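DNA replication licensing factor MCM related protein (Thermoplasma acidophilum, PDB 4ME3) probably serves as an ATP-driven replicative DNA helicase of the MCM family, of which this chain is the zinc-containing N-terminal domain, thought to bind single-stranded DNA. Local coordinates at residues A[35-41]-A[84-89]; A[65-69]-A[120-124]; A[95-99]-A[221-225]; A[98-102]-A[261-265]; A[136-142]-A[190-196]. One frame throughout, in Å; residues are numbered along the deposited sequence.

Interaction 1: residues A[35-41]-A[84-89]; sequences NRIHQEY and YLLDRV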
# COMPACT_ATOMS: atom_id res chain seq x y z
N ASN A 35 -3.26 -19.68 5.32
CA ASN A 35 -3.64 -20.26 6.61
C ASN A 35 -2.46 -20.33 7.58
O ASN A 35 -2.66 -20.30 8.79
CB ASN A 35 -4.26 -21.64 6.40
CG ASN A 35 -5.63 -21.57 5.75
OD1 ASN A 35 -6.43 -20.68 6.05
ND2 ASN A 35 -5.91 -22.50 4.84
N ARG A 36 -1.24 -20.42 7.05
CA ARG A 36 -0.05 -20.34 7.89
C ARG A 36 0.15 -18.92 8.42
O ARG A 36 0.52 -18.73 9.57
CB ARG A 36 1.19 -20.80 7.13
CG ARG A 36 1.35 -22.31 7.06
CD ARG A 36 2.76 -22.70 6.70
NE ARG A 36 3.18 -22.17 5.41
CZ ARG A 36 2.86 -22.70 4.24
NH1 ARG A 36 2.10 -23.79 4.18
NH2 ARG A 36 3.28 -22.14 3.12
N ILE A 37 -0.10 -17.94 7.56
CA ILE A 37 -0.03 -16.54 7.97
C ILE A 37 -1.09 -16.25 9.02
O ILE A 37 -0.85 -15.51 9.98
CB ILE A 37 -0.25 -15.60 6.76
CG1 ILE A 37 0.87 -15.78 5.73
CG2 ILE A 37 -0.32 -14.15 7.22
CD1 ILE A 37 0.59 -15.10 4.41
N HIS A 38 -2.26 -16.84 8.83
CA HIS A 38 -3.37 -16.70 9.76
C HIS A 38 -2.95 -16.99 11.20
O HIS A 38 -3.36 -16.30 12.14
CB HIS A 38 -4.50 -17.64 9.34
CG HIS A 38 -5.58 -17.79 10.36
ND1 HIS A 38 -6.77 -17.10 10.28
CD2 HIS A 38 -5.66 -18.55 11.48
CE1 HIS A 38 -7.54 -17.42 11.31
NE2 HIS A 38 -6.89 -18.30 12.05
N GLN A 39 -2.11 -18.00 11.37
CA GLN A 39 -1.66 -18.41 12.69
C GLN A 39 -0.76 -17.38 13.36
O GLN A 39 -0.58 -17.39 14.58
CB GLN A 39 -0.92 -19.75 12.60
CG GLN A 39 -1.81 -20.92 12.22
CD GLN A 39 -2.98 -21.09 13.17
OE1 GLN A 39 -4.13 -21.20 12.74
NE2 GLN A 39 -2.70 -21.13 14.46
N GLU A 40 -0.19 -16.48 12.56
CA GLU A 40 0.77 -15.51 13.07
C GLU A 40 0.29 -14.07 12.89
O GLU A 40 1.01 -13.12 13.20
CB GLU A 40 2.12 -15.71 12.37
CG GLU A 40 2.65 -17.13 12.50
CD GLU A 40 3.96 -17.33 11.78
OE1 GLU A 40 4.13 -18.39 11.14
OE2 GLU A 40 4.83 -16.44 11.86
N TYR A 41 -0.93 -13.91 12.40
CA TYR A 41 -1.54 -12.59 12.25
C TYR A 41 -1.91 -12.03 13.63
O TYR A 41 -2.28 -12.79 14.52
CB TYR A 41 -2.79 -12.69 11.37
CG TYR A 41 -3.39 -11.36 11.01
CD1 TYR A 41 -2.89 -10.62 9.94
CD2 TYR A 41 -4.45 -10.83 11.73
CE1 TYR A 41 -3.43 -9.40 9.60
CE2 TYR A 41 -4.99 -9.60 11.40
CZ TYR A 41 -4.48 -8.89 10.34
OH TYR A 41 -5.02 -7.67 10.00
N TYR A 84 -10.37 -15.33 4.89
CA TYR A 84 -9.36 -16.16 5.54
C TYR A 84 -9.03 -15.76 6.98
O TYR A 84 -8.89 -16.61 7.85
CB TYR A 84 -8.07 -16.17 4.72
CG TYR A 84 -8.17 -16.91 3.42
CD1 TYR A 84 -8.64 -16.28 2.27
CD2 TYR A 84 -7.77 -18.24 3.32
CE1 TYR A 84 -8.73 -16.95 1.08
CE2 TYR A 84 -7.86 -18.92 2.12
CZ TYR A 84 -8.33 -18.27 1.01
OH TYR A 84 -8.41 -18.95 -0.19
N LEU A 85 -8.90 -14.46 7.23
CA LEU A 85 -8.35 -13.99 8.51
C LEU A 85 -9.41 -13.45 9.46
O LEU A 85 -9.08 -13.00 10.55
CB LEU A 85 -7.30 -12.92 8.25
CG LEU A 85 -6.10 -13.35 7.41
CD1 LEU A 85 -5.20 -12.15 7.13
CD2 LEU A 85 -5.32 -14.45 8.10
N LEU A 86 -10.67 -13.50 9.04
CA LEU A 86 -11.73 -12.75 9.70
C LEU A 86 -11.78 -12.91 11.22
O LEU A 86 -12.07 -11.95 11.93
CB LEU A 86 -13.09 -13.11 9.09
CG LEU A 86 -14.24 -12.16 9.41
CD1 LEU A 86 -13.88 -10.72 9.11
CD2 LEU A 86 -15.48 -12.57 8.63
N ASP A 87 -11.51 -14.11 11.72
CA ASP A 87 -11.63 -14.36 13.16
C ASP A 87 -10.47 -13.77 13.97
O ASP A 87 -10.47 -13.83 15.20
CB ASP A 87 -11.77 -15.86 13.44
CG ASP A 87 -10.62 -16.67 12.87
OD1 ASP A 87 -10.73 -17.09 11.70
OD2 ASP A 87 -9.63 -16.88 13.58
N ARG A 88 -9.49 -13.21 13.27
CA ARG A 88 -8.37 -12.53 13.92
C ARG A 88 -8.36 -11.04 13.55
O ARG A 88 -7.45 -10.31 13.93
CB ARG A 88 -7.05 -13.18 13.52
CG ARG A 88 -7.10 -14.70 13.47
CD ARG A 88 -6.33 -15.34 14.61
NE ARG A 88 -4.89 -15.14 14.48
CZ ARG A 88 -3.97 -15.89 15.09
NH1 ARG A 88 -4.33 -16.90 15.87
NH2 ARG A 88 -2.68 -15.62 14.91
N VAL A 89 -9.38 -10.62 12.80
CA VAL A 89 -9.49 -9.23 12.36
C VAL A 89 -10.48 -8.47 13.24
O VAL A 89 -11.53 -9.00 13.61
CB VAL A 89 -9.98 -9.15 10.90
CG1 VAL A 89 -10.33 -7.72 10.52
CG2 VAL A 89 -8.92 -9.72 9.96
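Start at Tyr-84, where the segment leaves the long helix 69-84. Its ring presents an edge to Asn-35, with OD1 of Asn-35 3.9 Å from CD2 of Tyr-84, and its hydroxyl is bound by Ser-31. The carbonyl O of Tyr-84 takes a weak hydrogen bond from ND1 of His-38 (3.3 Å). Leu-85 then inserts its side chain between the two aromatic residues of the other segment: CD2 lies 3.4 Å from CA of His-38, and CD1 sits over the face of the Tyr-41 ring in a CH-pi contact, 4.3 Å from its centroid. From the short 3-10 turn 86-88, Asp-87 brings OD2 to 3.1 Å from CE1 of His-38, near the plane of the imidazole. The Arg-88 side chain passes over one face of the His-38 ring and its NH2 donates to O of Tyr-41 (2.9 Å). Val-89 closes the patch, CG2 being 4.2 Å from CE2 of Tyr-41. This surface contact packs the chain ends leaving two helices of the N-terminal helical part side by side; beneath it Leu-85 and Ile-37 rest on Phe-96, Tyr-41 on Leu-81 of helix 69-84, and the Tyr-41 hydroxyl bonds O of Ile-95, ahead of strand 97-101.

Interaction 2: residues A[65-69]-A[120-124]; sequences ILVSP and IGTLI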
# COMPACT_ATOMS: atom_id res chain seq x y z
N ILE A 65 -4.15 -5.77 -13.29
CA ILE A 65 -3.40 -5.49 -12.06
C ILE A 65 -2.26 -4.50 -12.33
O ILE A 65 -1.99 -3.63 -11.51
CB ILE A 65 -2.85 -6.78 -11.43
CG1 ILE A 65 -4.01 -7.66 -10.95
CG2 ILE A 65 -1.93 -6.46 -10.26
CD1 ILE A 65 -3.60 -9.06 -10.53
N LEU A 66 -1.61 -4.63 -13.48
CA LEU A 66 -0.52 -3.72 -13.82
C LEU A 66 -1.03 -2.31 -14.12
O LEU A 66 -0.33 -1.33 -13.87
CB LEU A 66 0.27 -4.26 -15.02
CG LEU A 66 0.93 -5.62 -14.81
CD1 LEU A 66 1.68 -6.04 -16.06
CD2 LEU A 66 1.86 -5.59 -13.62
N VAL A 67 -2.25 -2.22 -14.65
CA VAL A 67 -2.82 -0.92 -15.01
C VAL A 67 -3.48 -0.21 -13.83
O VAL A 67 -3.40 1.02 -13.72
CB VAL A 67 -3.87 -1.08 -16.13
CG1 VAL A 67 -4.58 0.25 -16.38
CG2 VAL A 67 -3.22 -1.58 -17.40
N SER A 68 -4.13 -0.98 -12.96
CA SER A 68 -4.86 -0.42 -11.82
C SER A 68 -4.49 -1.15 -10.53
O SER A 68 -5.34 -1.74 -9.87
CB SER A 68 -6.37 -0.54 -12.04
OG SER A 68 -6.76 0.04 -13.28
N PRO A 69 -3.20 -1.10 -10.16
CA PRO A 69 -2.73 -1.88 -9.02
C PRO A 69 -3.39 -1.52 -7.69
O PRO A 69 -3.66 -2.42 -6.90
CB PRO A 69 -1.22 -1.60 -8.99
CG PRO A 69 -1.04 -0.33 -9.78
CD PRO A 69 -2.11 -0.35 -10.82
N ILE A 120 1.87 7.02 -14.67
CA ILE A 120 1.32 7.37 -13.36
C ILE A 120 0.13 6.49 -13.01
O ILE A 120 -0.79 6.32 -13.82
CB ILE A 120 0.92 8.86 -13.30
CG1 ILE A 120 2.16 9.74 -13.40
CG2 ILE A 120 0.17 9.15 -12.01
CD1 ILE A 120 1.85 11.23 -13.59
N GLY A 121 0.16 5.92 -11.81
CA GLY A 121 -0.93 5.10 -11.32
C GLY A 121 -0.79 3.64 -11.69
O GLY A 121 -1.63 2.82 -11.31
N THR A 122 0.27 3.30 -12.42
CA THR A 122 0.48 1.92 -12.86
C THR A 122 1.63 1.26 -12.11
O THR A 122 2.40 1.92 -11.41
CB THR A 122 0.78 1.86 -14.37
OG1 THR A 122 2.09 2.37 -14.64
CG2 THR A 122 -0.25 2.67 -15.15
N LEU A 123 1.73 -0.06 -12.25
CA LEU A 123 2.78 -0.84 -11.61
C LEU A 123 3.95 -0.99 -12.56
O LEU A 123 3.84 -1.64 -13.60
CB LEU A 123 2.23 -2.21 -11.20
CG LEU A 123 3.09 -3.10 -10.31
CD1 LEU A 123 3.47 -2.41 -9.03
CD2 LEU A 123 2.34 -4.39 -10.01
N ILE A 124 5.08 -0.38 -12.21
CA ILE A 124 6.28 -0.46 -13.04
C ILE A 124 7.46 -0.95 -12.21
O ILE A 124 7.39 -1.03 -10.99
CB ILE A 124 6.61 0.91 -13.67
CG1 ILE A 124 6.92 1.95 -12.59
CG2 ILE A 124 5.46 1.38 -14.55
CD1 ILE A 124 7.45 3.27 -13.15
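This is a helix-end to strand-start contact, joining the last turn of helix 59-67 in the N-terminal helical part to the beginning of the long strand 123-147 of the OB domain. One backbone hydrogen bond holds it: N of Leu-123 donates to O of Leu-66 at 2.9 Å and is almost straight at 175°. That carbonyl lies at the C-terminal end of its helix, so it can accept from the incoming strand. Around the bond the side chains close up. CD2 of Leu-66 meets CD2 of Leu-123 at 3.8 Å, and CG of Pro-69 lies 4.0 Å from CB of Leu-123, while CD of Pro-69 comes to 3.2 Å from O of Gly-121. Gly-121 has positive phi (89°), a turn made easily by glycine, and with Thr-122 it also pairs with Leu-240 of strand 233-247. Leu-123 reaches on to Ile-262, and Pro-69 to Ile-239. The arrangement is plain interdomain packing, with helix ends set against the rim of an OB-fold beta-barrel.

Interaction 3: residues A[95-99]-A[221-225]; sequences IFNLR and EDDLA
A bidentate salt bridge joins strand 97-99 of the N-terminal helical part to a loop of the OB fold that follows strand 215-221. Arg-99 donates from NE to OD2 of Asp-223 and from NH2 to OD1 of Asp-223, both at 2.9 Å. For this Arg-99 is extended, chi1 -59°, chi2 and chi3 trans, chi4 -71°, and Asp-223 takes chi1 p (46°). Next comes Asn-97 (chi1 m), whose ND2 donates to OD2 of Asp-222 at 2.8 Å; Asp-222 is t, and its OD2 is also in a salt bridge with Arg-45. A water donates to OD1 of Asn-97 (2.8 Å) and to OD2 of Asp-222 (3.3 Å).

The backbones stay well apart: the nearest CA pair, Asn-97 and Asp-222, is 8.8 Å apart, so side chains span the gap. Residues 97-99 are extended, with Asn-97 and Arg-99 both directed toward the loop. Residues 221-224 form a type II' beta turn (Asp-222 55/-120, Asp-223 -65/-16), closed by N of Leu-224 to O of Glu-221 at 3.0 Å; N of Ala-225 to O of Asp-222 at 3.1 Å continues it as a short 3-10 turn at 223-224. Packing is sparse. CG2 of Ile-95 approaches OD2 of Asp-222 at 4.4 Å, and Leu-224 (chi1 m, chi2 t) covers one face of the Arg-99 guanidinium, its CD1 3.3 Å from NH1 of Arg-99.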
# COMPACT_ATOMS: atom_id res chain seq x y z
N ILE A 95 -5.02 -4.61 8.98
CA ILE A 95 -4.00 -4.33 7.98
C ILE A 95 -3.51 -5.62 7.32
O ILE A 95 -3.23 -6.61 7.99
CB ILE A 95 -2.78 -3.62 8.61
CG1 ILE A 95 -3.20 -2.27 9.20
CG2 ILE A 95 -1.69 -3.43 7.58
CD1 ILE A 95 -2.10 -1.57 9.98
N PHE A 96 -3.43 -5.61 5.99
CA PHE A 96 -2.78 -6.70 5.27
C PHE A 96 -2.11 -6.19 4.00
O PHE A 96 -2.62 -5.31 3.33
CB PHE A 96 -3.77 -7.81 4.93
CG PHE A 96 -3.10 -9.09 4.56
CD1 PHE A 96 -2.74 -9.35 3.25
CD2 PHE A 96 -2.79 -10.02 5.53
CE1 PHE A 96 -2.10 -10.53 2.91
CE2 PHE A 96 -2.15 -11.20 5.20
CZ PHE A 96 -1.81 -11.46 3.89
N ASN A 97 -0.95 -6.77 3.69
CA ASN A 97 -0.20 -6.41 2.50
C ASN A 97 -0.15 -7.55 1.50
O ASN A 97 0.52 -8.56 1.72
CB ASN A 97 1.23 -6.02 2.86
CG ASN A 97 1.29 -4.97 3.94
OD1 ASN A 97 0.60 -3.96 3.88
ND2 ASN A 97 2.12 -5.21 4.95
N LEU A 98 -0.86 -7.37 0.39
CA LEU A 98 -0.76 -8.27 -0.73
C LEU A 98 0.27 -7.68 -1.68
O LEU A 98 0.12 -6.55 -2.15
CB LEU A 98 -2.12 -8.41 -1.42
CG LEU A 98 -2.20 -9.35 -2.62
CD1 LEU A 98 -1.70 -10.74 -2.27
CD2 LEU A 98 -3.64 -9.42 -3.11
N ARG A 99 1.33 -8.43 -1.94
CA ARG A 99 2.43 -7.96 -2.78
C ARG A 99 2.60 -8.85 -4.00
O ARG A 99 2.31 -10.04 -3.96
CB ARG A 99 3.73 -7.91 -1.97
CG ARG A 99 3.64 -7.01 -0.76
CD ARG A 99 4.98 -6.84 -0.06
NE ARG A 99 4.88 -5.98 1.11
CZ ARG A 99 4.68 -4.67 1.05
NH1 ARG A 99 4.57 -4.06 -0.12
NH2 ARG A 99 4.60 -3.96 2.17
N GLU A 221 7.14 0.92 2.96
CA GLU A 221 6.29 0.91 4.15
C GLU A 221 6.25 -0.46 4.81
O GLU A 221 6.46 -1.49 4.16
CB GLU A 221 4.86 1.33 3.80
CG GLU A 221 4.71 2.78 3.39
CD GLU A 221 3.26 3.21 3.33
OE1 GLU A 221 2.38 2.33 3.20
OE2 GLU A 221 2.99 4.43 3.41
N ASP A 222 5.98 -0.45 6.11
CA ASP A 222 5.75 -1.66 6.89
C ASP A 222 6.92 -2.63 6.75
O ASP A 222 8.05 -2.29 7.10
CB ASP A 222 4.41 -2.28 6.49
CG ASP A 222 3.82 -3.17 7.56
OD1 ASP A 222 4.42 -3.27 8.66
OD2 ASP A 222 2.74 -3.76 7.32
N ASP A 223 6.66 -3.84 6.24
CA ASP A 223 7.69 -4.87 6.15
C ASP A 223 8.83 -4.51 5.19
O ASP A 223 9.88 -5.14 5.22
CB ASP A 223 7.07 -6.21 5.73
CG ASP A 223 6.09 -6.07 4.57
OD1 ASP A 223 5.18 -5.22 4.66
OD2 ASP A 223 6.22 -6.82 3.58
N LEU A 224 8.61 -3.51 4.34
CA LEU A 224 9.63 -3.10 3.38
C LEU A 224 10.51 -1.95 3.90
O LEU A 224 11.54 -1.66 3.31
CB LEU A 224 8.99 -2.70 2.05
CG LEU A 224 8.26 -3.83 1.31
CD1 LEU A 224 7.78 -3.35 -0.05
CD2 LEU A 224 9.16 -5.05 1.17
N ALA A 225 10.10 -1.32 5.00
CA ALA A 225 10.90 -0.22 5.55
C ALA A 225 12.14 -0.75 6.26
O ALA A 225 12.11 -1.82 6.87
CB ALA A 225 10.06 0.61 6.51
O HOH W 1 0.79 -1.80 5.58

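Interaction 4: residues A[98-102]-A[261-265]; sequences LRIKD and AINVR
A classic beta bulge in the OB-fold sheet, with Ile-262 and Asn-263 both facing Asp-237, receives strand 98-101 of the neighbouring two-stranded sheet. Strands 98-101 and 263-265 do not pair: their axes approach to 7.6 Å and cross at -44°, with CA atoms closest at Arg-99 and Ile-262 (5.7 Å) and at Lys-101 and Asn-263 (6.4 Å). The chain turns a corner at Ile-262 (phi/psi -108/-33), and O of Ile-262 accepts from NH1 of Arg-99 at 3.1 Å. Arg-99 is extended (chi2 and chi3 t); its NE and NH2 serve Asp-223. A water accepts from NH1 of Arg-99 (2.6 Å) and donates to O of Ala-261 (2.8 Å). Ile-262 (chi1 and chi2 m) puts CG2 3.6 Å from N of Ile-100, and CB of Asn-263 lies 3.3 Å from O of Ile-100. CB of Lys-101 is 4.0 Å from NH2 of Arg-265. This is interdomain packing, a small sheet laid obliquely against the bulged edge of an OB-fold barrel.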
# COMPACT_ATOMS: atom_id res chain seq x y z
N LEU A 98 -0.86 -7.37 0.39
CA LEU A 98 -0.76 -8.27 -0.73
C LEU A 98 0.27 -7.68 -1.68
O LEU A 98 0.12 -6.55 -2.15
CB LEU A 98 -2.12 -8.41 -1.42
CG LEU A 98 -2.20 -9.35 -2.62
CD1 LEU A 98 -1.70 -10.74 -2.27
CD2 LEU A 98 -3.64 -9.42 -3.11
N ARG A 99 1.33 -8.43 -1.94
CA ARG A 99 2.43 -7.96 -2.78
C ARG A 99 2.60 -8.85 -4.00
O ARG A 99 2.31 -10.04 -3.96
CB ARG A 99 3.73 -7.91 -1.97
CG ARG A 99 3.64 -7.01 -0.76
CD ARG A 99 4.98 -6.84 -0.06
NE ARG A 99 4.88 -5.98 1.11
CZ ARG A 99 4.68 -4.67 1.05
NH1 ARG A 99 4.57 -4.06 -0.12
NH2 ARG A 99 4.60 -3.96 2.17
N ILE A 100 3.06 -8.24 -5.09
CA ILE A 100 3.28 -8.96 -6.34
C ILE A 100 4.77 -9.17 -6.54
O ILE A 100 5.56 -8.24 -6.39
CB ILE A 100 2.73 -8.17 -7.54
CG1 ILE A 100 1.26 -7.78 -7.31
CG2 ILE A 100 2.86 -8.97 -8.83
CD1 ILE A 100 0.35 -8.95 -7.03
N LYS A 101 5.16 -10.39 -6.88
CA LYS A 101 6.55 -10.70 -7.18
C LYS A 101 6.64 -11.36 -8.56
O LYS A 101 5.63 -11.58 -9.22
CB LYS A 101 7.15 -11.62 -6.11
CG LYS A 101 6.46 -12.97 -6.01
CD LYS A 101 7.17 -13.90 -5.04
CE LYS A 101 6.43 -15.21 -4.91
NZ LYS A 101 7.07 -16.15 -3.95
N ASP A 102 7.87 -11.66 -8.98
CA ASP A 102 8.11 -12.36 -10.24
C ASP A 102 7.63 -11.55 -11.45
O ASP A 102 7.02 -12.09 -12.37
CB ASP A 102 7.47 -13.74 -10.22
CG ASP A 102 8.00 -14.62 -9.10
OD1 ASP A 102 9.14 -14.40 -8.65
OD2 ASP A 102 7.27 -15.54 -8.67
N ALA A 261 6.65 1.48 -3.18
CA ALA A 261 7.20 0.14 -3.33
C ALA A 261 6.19 -0.96 -3.01
O ALA A 261 5.52 -0.93 -1.98
CB ALA A 261 8.43 -0.02 -2.44
N ILE A 262 6.10 -1.93 -3.92
CA ILE A 262 5.30 -3.13 -3.70
C ILE A 262 6.20 -4.34 -3.46
O ILE A 262 5.85 -5.25 -2.71
CB ILE A 262 4.38 -3.42 -4.91
CG1 ILE A 262 3.35 -2.29 -5.07
CG2 ILE A 262 3.68 -4.75 -4.74
CD1 ILE A 262 2.41 -2.13 -3.90
N ASN A 263 7.35 -4.35 -4.12
CA ASN A 263 8.32 -5.43 -4.01
C ASN A 263 9.72 -4.88 -4.22
O ASN A 263 9.93 -3.99 -5.05
CB ASN A 263 8.00 -6.52 -5.04
CG ASN A 263 8.85 -7.77 -4.86
OD1 ASN A 263 9.04 -8.26 -3.74
ND2 ASN A 263 9.35 -8.31 -5.96
N VAL A 264 10.69 -5.40 -3.46
CA VAL A 264 12.06 -4.91 -3.53
C VAL A 264 13.04 -6.08 -3.62
O VAL A 264 12.89 -7.08 -2.91
CB VAL A 264 12.41 -4.07 -2.28
CG1 VAL A 264 13.91 -3.80 -2.21
CG2 VAL A 264 11.63 -2.77 -2.28
N ARG A 265 14.02 -5.95 -4.51
CA ARG A 265 15.08 -6.96 -4.64
C ARG A 265 16.44 -6.28 -4.68
O ARG A 265 16.59 -5.21 -5.27
CB ARG A 265 14.89 -7.78 -5.92
CG ARG A 265 13.70 -8.71 -5.90
CD ARG A 265 13.91 -9.88 -4.94
NE ARG A 265 12.77 -10.79 -4.96
CZ ARG A 265 11.68 -10.66 -4.21
NH1 ARG A 265 11.55 -9.65 -3.36
NH2 ARG A 265 10.70 -11.55 -4.31
O HOH W 2 3.20 -1.88 -0.65
O HOH W 3 10.38 -10.70 -7.51

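Interaction 5: residues A[136-142]-A[190-196]; sequences VFPKLKN and SEFIDVQ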
# COMPACT_ATOMS: atom_id res chain seq x y z
N VAL A 136 13.57 5.60 9.80
CA VAL A 136 12.30 4.90 9.77
C VAL A 136 11.37 5.58 10.77
O VAL A 136 11.69 5.66 11.96
CB VAL A 136 12.47 3.42 10.13
CG1 VAL A 136 11.11 2.74 10.19
CG2 VAL A 136 13.38 2.73 9.13
N PHE A 137 10.23 6.07 10.30
CA PHE A 137 9.31 6.81 11.15
C PHE A 137 7.90 6.25 11.08
O PHE A 137 7.54 5.58 10.11
CB PHE A 137 9.31 8.29 10.77
CG PHE A 137 8.85 8.56 9.37
CD1 PHE A 137 9.73 8.48 8.31
CD2 PHE A 137 7.53 8.88 9.11
CE1 PHE A 137 9.31 8.72 7.01
CE2 PHE A 137 7.10 9.13 7.82
CZ PHE A 137 7.99 9.05 6.77
N PRO A 138 7.09 6.50 12.11
CA PRO A 138 5.73 5.95 12.13
C PRO A 138 4.73 6.82 11.39
O PRO A 138 4.78 8.04 11.45
CB PRO A 138 5.40 5.92 13.63
CG PRO A 138 6.13 7.09 14.18
CD PRO A 138 7.41 7.21 13.37
N LYS A 139 3.82 6.16 10.67
CA LYS A 139 2.73 6.84 9.99
C LYS A 139 1.42 6.22 10.43
O LYS A 139 1.28 5.01 10.50
CB LYS A 139 2.88 6.73 8.47
CG LYS A 139 1.62 7.10 7.70
CD LYS A 139 1.61 6.45 6.32
CE LYS A 139 0.18 6.22 5.83
NZ LYS A 139 0.14 5.33 4.64
N LEU A 140 0.44 7.08 10.72
CA LEU A 140 -0.88 6.64 11.11
C LEU A 140 -1.51 5.85 9.96
O LEU A 140 -1.58 6.35 8.84
CB LEU A 140 -1.73 7.86 11.45
CG LEU A 140 -3.09 7.65 12.11
CD1 LEU A 140 -2.95 6.91 13.42
CD2 LEU A 140 -3.75 9.01 12.31
N LYS A 141 -1.96 4.63 10.24
CA LYS A 141 -2.51 3.77 9.20
C LYS A 141 -3.99 3.51 9.42
O LYS A 141 -4.81 3.74 8.53
CB LYS A 141 -1.75 2.44 9.14
CG LYS A 141 -2.22 1.51 8.03
CD LYS A 141 -2.02 2.13 6.65
CE LYS A 141 -2.50 1.20 5.54
NZ LYS A 141 -1.77 -0.10 5.53
N ASN A 142 -4.34 3.00 10.60
CA ASN A 142 -5.74 2.87 10.97
C ASN A 142 -5.99 3.75 12.19
O ASN A 142 -5.56 3.44 13.30
CB ASN A 142 -6.10 1.42 11.27
CG ASN A 142 -7.60 1.18 11.23
OD1 ASN A 142 -8.35 1.96 10.64
ND2 ASN A 142 -8.04 0.09 11.86
N SER A 190 -4.69 3.63 17.98
CA SER A 190 -4.58 3.55 16.54
C SER A 190 -3.44 2.63 16.14
O SER A 190 -2.58 2.30 16.96
CB SER A 190 -4.35 4.95 15.95
OG SER A 190 -5.39 5.84 16.32
N GLU A 191 -3.43 2.22 14.88
CA GLU A 191 -2.35 1.41 14.35
C GLU A 191 -1.43 2.24 13.47
O GLU A 191 -1.89 2.94 12.57
CB GLU A 191 -2.90 0.22 13.56
CG GLU A 191 -3.44 -0.89 14.45
CD GLU A 191 -2.40 -1.40 15.42
OE1 GLU A 191 -1.40 -2.00 14.97
OE2 GLU A 191 -2.57 -1.20 16.65
N PHE A 192 -0.13 2.16 13.75
CA PHE A 192 0.88 2.83 12.94
C PHE A 192 1.70 1.81 12.17
O PHE A 192 1.83 0.65 12.59
CB PHE A 192 1.83 3.62 13.83
CG PHE A 192 1.17 4.73 14.59
CD1 PHE A 192 0.55 4.48 15.80
CD2 PHE A 192 1.18 6.02 14.10
CE1 PHE A 192 -0.06 5.50 16.51
CE2 PHE A 192 0.57 7.05 14.81
CZ PHE A 192 -0.05 6.78 16.01
N ILE A 193 2.28 2.25 11.06
CA ILE A 193 3.22 1.43 10.31
C ILE A 193 4.52 2.20 10.08
O ILE A 193 4.52 3.43 10.04
CB ILE A 193 2.65 0.99 8.94
CG1 ILE A 193 2.31 2.22 8.10
CG2 ILE A 193 1.42 0.11 9.14
CD1 ILE A 193 1.89 1.88 6.68
N ASP A 194 5.61 1.46 9.95
CA ASP A 194 6.91 2.02 9.63
C ASP A 194 6.90 2.57 8.22
O ASP A 194 6.30 1.97 7.32
CB ASP A 194 8.00 0.95 9.72
CG ASP A 194 8.21 0.44 11.13
OD1 ASP A 194 8.21 1.27 12.07
OD2 ASP A 194 8.40 -0.78 11.29
N VAL A 195 7.56 3.70 8.02
CA VAL A 195 7.74 4.28 6.70
C VAL A 195 9.17 4.76 6.56
O VAL A 195 9.77 5.24 7.52
CB VAL A 195 6.79 5.46 6.45
CG1 VAL A 195 6.98 6.02 5.04
CG2 VAL A 195 5.34 5.04 6.67
N GLN A 196 9.72 4.63 5.36
CA GLN A 196 11.05 5.14 5.08
C GLN A 196 11.08 5.62 3.64
O GLN A 196 10.52 4.96 2.77
CB GLN A 196 12.09 4.03 5.29
CG GLN A 196 13.53 4.49 5.11
CD GLN A 196 14.52 3.37 5.33
OE1 GLN A 196 14.28 2.22 4.93
NE2 GLN A 196 15.64 3.68 5.97
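Two strands of the OB-domain sheet run antiparallel here, broken near one end by a classic beta bulge. N of Phe-137 donates to O of Val-195 (2.9 Å) and N of Val-195 to O of Phe-137 (2.8 Å); two residues on, N of Lys-139 reaches O of Ile-193 (2.9 Å) and N of Ile-193 reaches O of Lys-139 (3.0 Å). Then the register slips by one. O of Glu-191 accepts from both N of Lys-141 (2.9 Å) and N of Asn-142 (3.1 Å), while N of Glu-191 donates back to O of Asn-142 (2.9 Å). Backbone groups turned away from this pair bond neighbouring segments: Asp-194 with Asp-222, Gln-196 with Thr-220, Lys-141 with Gln-158.

Several polar side chains find partners beyond the pair. Lys-139 NZ forms a salt bridge with Glu-221, Glu-191 OE2 with Arg-92, and Asn-142 ND2 bonds the carbonyls of Gln-91 and Arg-92. Ser-190 OG is held by Arg-186 and Ala-144, and Gln-196 by Gly-226 and Thr-134.

Phe-137, Ile-193, Val-195 and the aliphatic part of Lys-139 share one face, with CB of Lys-139 3.5 Å from CG2 of Val-195 and CB of Val-195 over the Phe-137 ring. Pro-138, Leu-140 and Phe-192 share the other, where CD1 of Leu-140 lies 4.1 Å from the centroid of the Phe-192 ring, over its face.

From the N terminus, interaction 1 closes first, bringing 84-89 back to 35-41 within the helical part. Interaction 2 opens inside that span at 65-69 but closes at 120-124, so the two cross. Strand 97-101 then starts both interaction 3 and interaction 4, whose long loops end at 221-225 and 261-265; interaction 2 crosses both, and both enclose interaction 5, a link within the OB sheet. Interactions 2, 3 and 4 tie the helical part to the OB fold. Tyr-41 and Phe-96 connect interactions 1 and 3, Arg-99 is common to 3 and 4, Lys-139 and Glu-221 bridge 5 and 3, and Leu-123 meets Ile-262 between 2 and 4.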